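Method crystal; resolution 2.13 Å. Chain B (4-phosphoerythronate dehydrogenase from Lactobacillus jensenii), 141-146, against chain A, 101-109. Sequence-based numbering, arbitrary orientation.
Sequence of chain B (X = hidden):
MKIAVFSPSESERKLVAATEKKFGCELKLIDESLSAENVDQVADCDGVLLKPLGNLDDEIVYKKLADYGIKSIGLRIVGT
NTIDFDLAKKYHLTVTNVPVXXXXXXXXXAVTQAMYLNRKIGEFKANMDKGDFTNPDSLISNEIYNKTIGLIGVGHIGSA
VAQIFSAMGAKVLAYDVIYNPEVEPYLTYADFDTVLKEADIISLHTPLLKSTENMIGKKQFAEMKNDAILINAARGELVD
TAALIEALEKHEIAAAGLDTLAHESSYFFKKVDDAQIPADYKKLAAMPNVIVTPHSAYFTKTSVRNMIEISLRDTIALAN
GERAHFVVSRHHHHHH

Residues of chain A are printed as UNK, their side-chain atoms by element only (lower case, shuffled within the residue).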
# COMPACT_ATOMS: atom_id res chain seq x y z
N SER B 141 -13.88 -10.89 16.71
CA SER B 141 -13.63 -10.30 15.42
C SER B 141 -12.42 -10.93 14.74
O SER B 141 -11.96 -11.98 15.14
CB SER B 141 -13.42 -8.79 15.56
OG SER B 141 -13.61 -8.14 14.33
N ASN B 142 -11.94 -10.31 13.68
CA ASN B 142 -10.73 -10.74 13.02
C ASN B 142 -10.08 -9.59 12.27
O ASN B 142 -10.74 -8.58 11.97
CB ASN B 142 -11.04 -11.89 12.09
CG ASN B 142 -9.90 -12.88 11.98
OD1 ASN B 142 -8.92 -12.84 12.72
ND2 ASN B 142 -10.02 -13.80 11.05
N GLU B 143 -8.79 -9.74 11.98
CA GLU B 143 -8.06 -8.72 11.23
C GLU B 143 -8.52 -8.74 9.80
O GLU B 143 -8.92 -9.80 9.25
CB GLU B 143 -6.55 -8.95 11.29
CG GLU B 143 -5.97 -8.85 12.70
CD GLU B 143 -6.17 -10.06 13.61
OE1 GLU B 143 -6.54 -11.15 13.12
OE2 GLU B 143 -5.90 -9.94 14.82
N ILE B 144 -8.44 -7.59 9.16
CA ILE B 144 -8.97 -7.45 7.83
C ILE B 144 -8.22 -8.31 6.82
O ILE B 144 -8.78 -8.75 5.77
CB ILE B 144 -9.06 -5.95 7.42
CG1 ILE B 144 -10.09 -5.74 6.34
CG2 ILE B 144 -7.73 -5.41 6.96
CD1 ILE B 144 -11.50 -5.93 6.90
N TYR B 145 -6.95 -8.56 7.11
CA TYR B 145 -6.15 -9.35 6.19
C TYR B 145 -6.49 -10.81 6.26
O TYR B 145 -5.86 -11.57 5.58
CB TYR B 145 -4.64 -9.17 6.35
CG TYR B 145 -4.13 -9.45 7.75
CD1 TYR B 145 -3.81 -10.76 8.18
CD2 TYR B 145 -3.98 -8.41 8.62
CE1 TYR B 145 -3.37 -10.98 9.47
CE2 TYR B 145 -3.55 -8.61 9.90
CZ TYR B 145 -3.23 -9.86 10.32
OH TYR B 145 -2.79 -9.93 11.59
N ASN B 146 -7.44 -11.22 7.09
CA ASN B 146 -7.88 -12.62 7.13
C ASN B 146 -9.22 -12.69 6.50
O ASN B 146 -9.82 -13.72 6.52
CB ASN B 146 -7.97 -13.12 8.57
CG ASN B 146 -6.59 -13.34 9.17
OD1 ASN B 146 -5.62 -13.58 8.42
ND2 ASN B 146 -6.46 -13.17 10.47
N UNK A 101 0.36 -9.94 21.19
CA UNK A 101 -0.78 -10.77 20.80
C UNK A 101 -1.12 -10.74 19.30
O UNK A 101 -0.94 -11.72 18.58
c UNK A 101 -2.23 -9.95 22.83
c UNK A 101 -2.03 -10.11 21.35
c UNK A 101 -1.57 -10.74 23.75
c UNK A 101 -2.72 -9.66 25.55
c UNK A 101 -1.80 -10.59 25.11
o UNK A 101 -2.98 -9.49 26.88
c UNK A 101 -3.40 -8.87 24.65
c UNK A 101 -3.15 -9.03 23.30
N UNK A 102 -1.50 -9.56 18.84
CA UNK A 102 -1.55 -9.19 17.43
C UNK A 102 -1.58 -7.68 17.34
O UNK A 102 -2.62 -7.09 17.57
c UNK A 102 -2.79 -9.80 16.77
o UNK A 102 -3.12 -9.18 15.56
N UNK A 103 -0.47 -7.03 16.99
CA UNK A 103 -0.58 -5.57 16.92
C UNK A 103 -1.62 -5.08 15.92
O UNK A 103 -2.19 -4.05 16.15
c UNK A 103 0.82 -5.09 16.53
c UNK A 103 1.03 -7.37 16.84
c UNK A 103 1.53 -6.26 16.02
N UNK A 104 -1.83 -5.79 14.82
CA UNK A 104 -2.86 -5.42 13.86
C UNK A 104 -4.29 -5.42 14.42
O UNK A 104 -5.11 -4.62 14.01
c UNK A 104 -2.76 -6.25 12.59
n UNK A 104 -4.04 -4.46 7.89
n UNK A 104 -3.13 -4.58 9.99
n UNK A 104 -1.85 -3.94 8.19
c UNK A 104 -2.05 -4.47 10.96
c UNK A 104 -3.00 -4.33 8.69
c UNK A 104 -1.70 -5.78 11.62
N UNK A 105 -4.61 -6.33 15.33
CA UNK A 105 -5.93 -6.37 15.98
C UNK A 105 -6.20 -5.01 16.58
O UNK A 105 -7.20 -4.37 16.32
c UNK A 105 -5.97 -7.43 17.05
N UNK A 106 -5.26 -4.55 17.37
CA UNK A 106 -5.46 -3.27 18.02
C UNK A 106 -5.42 -2.09 17.05
O UNK A 106 -6.27 -1.21 17.14
c UNK A 106 -3.83 -4.62 21.13
c UNK A 106 -4.91 -4.16 20.22
c UNK A 106 -4.52 -1.74 19.79
c UNK A 106 -4.48 -3.13 19.19
N UNK A 107 -4.47 -2.10 16.12
CA UNK A 107 -4.33 -0.99 15.21
C UNK A 107 -5.60 -0.85 14.37
O UNK A 107 -6.07 0.25 14.11
c UNK A 107 -3.15 -1.23 14.32
N UNK A 108 -6.20 -1.97 14.02
CA UNK A 108 -7.38 -1.95 13.15
C UNK A 108 -8.60 -1.43 13.88
O UNK A 108 -9.51 -0.80 13.29
o UNK A 108 -7.90 -5.71 10.95
c UNK A 108 -6.65 -3.69 11.42
c UNK A 108 -6.83 -5.06 10.77
c UNK A 108 -7.62 -3.35 12.54
o UNK A 108 -5.93 -5.46 10.00
N UNK A 109 -8.64 -1.65 15.17
CA UNK A 109 -9.75 -1.13 15.98
C UNK A 109 -9.60 0.42 16.02
O UNK A 109 -10.54 1.18 15.78
s UNK A 109 -12.51 -1.50 17.75
c UNK A 109 -13.08 -2.47 19.13
c UNK A 109 -10.83 -1.16 18.33
c UNK A 109 -9.77 -1.75 17.40
O HOH W 1 -0.91 -8.56 14.02
O HOH W 2 -9.88 -5.74 12.52

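Position 101 carries one carbon, then a six-carbon ring bearing a single oxygen, and the group is out of reach of this stretch of chain B. That phenol is Tyr A101.

Position 102 has one carbon and one oxygen, with CA-to-CB pointing toward chain B. The oxygen lies 3.0 Å from Glu B143 OE2, and so short a side chain ending in oxygen is Ser A102. Its OG donates to that carboxylate and accepts from the backbone N of position 105 at 3.2 Å, capping the helix that begins at the next residue.

At position 103 three carbons close a ring onto the backbone N, which defines Pro A103. It opens the helix and points away from the contact.

Position 104 runs through three carbons and a nitrogen to a carbon carrying two more nitrogens: a guanidinium, hence Arg A104. Its CB sits at the edge of the Tyr B145 ring, 3.7 Å from CE2, while CD2 of the same tyrosine lies over one face of the guanidinium. Ile B144 CG2 meets the guanidinium at its edge, 3.9 Å from NH2.

Position 105 has a single side-chain carbon, 3.4 Å from Glu B143 OE2. This is Ala A105, whose CA is 5.7 Å from the CA of Glu B143, the closest backbone approach by CA atoms.

Position 106 shows four carbons forked at the first, one arm two carbons long, so it is Ile A106; it points away. Position 107, with one carbon out of reach, is Ala A107.

Position 108 has three carbons, the third bearing two oxygens, and points toward chain B. One oxygen is 2.7 Å from the backbone N of Ile B144. A three-carbon chain ending in a carboxylate is Glu A108, and its OE1 accepts a hydrogen bond from that N. A water also bridges it to the loop, donating to OE1 at 2.5 Å and to Asn B142 O at 3.0 Å.

Position 109, two carbons, sulfur and one carbon without branching, is Met A109, out of reach.

The rule is a reciprocal exchange between the capped start of the helix, together with Glu A108, and the loop leading into a 3-10 segment. Ser A102 OG donates a hydrogen bond to Glu B143 OE2, and one turn beyond Arg A104 a carboxylate receives the Ile B144 amide. Arg A104 holds that carboxylate through a salt bridge, NE to Glu A108 OE2 at 2.9 Å. A second water accepts from Arg A104 N at 3.0 Å and donates to Ser A102 OG at 2.8 Å. Few direct polar bonds thus rest on an internally braced helix face.

Chain A, residues 101-109: YSPRAIAEM
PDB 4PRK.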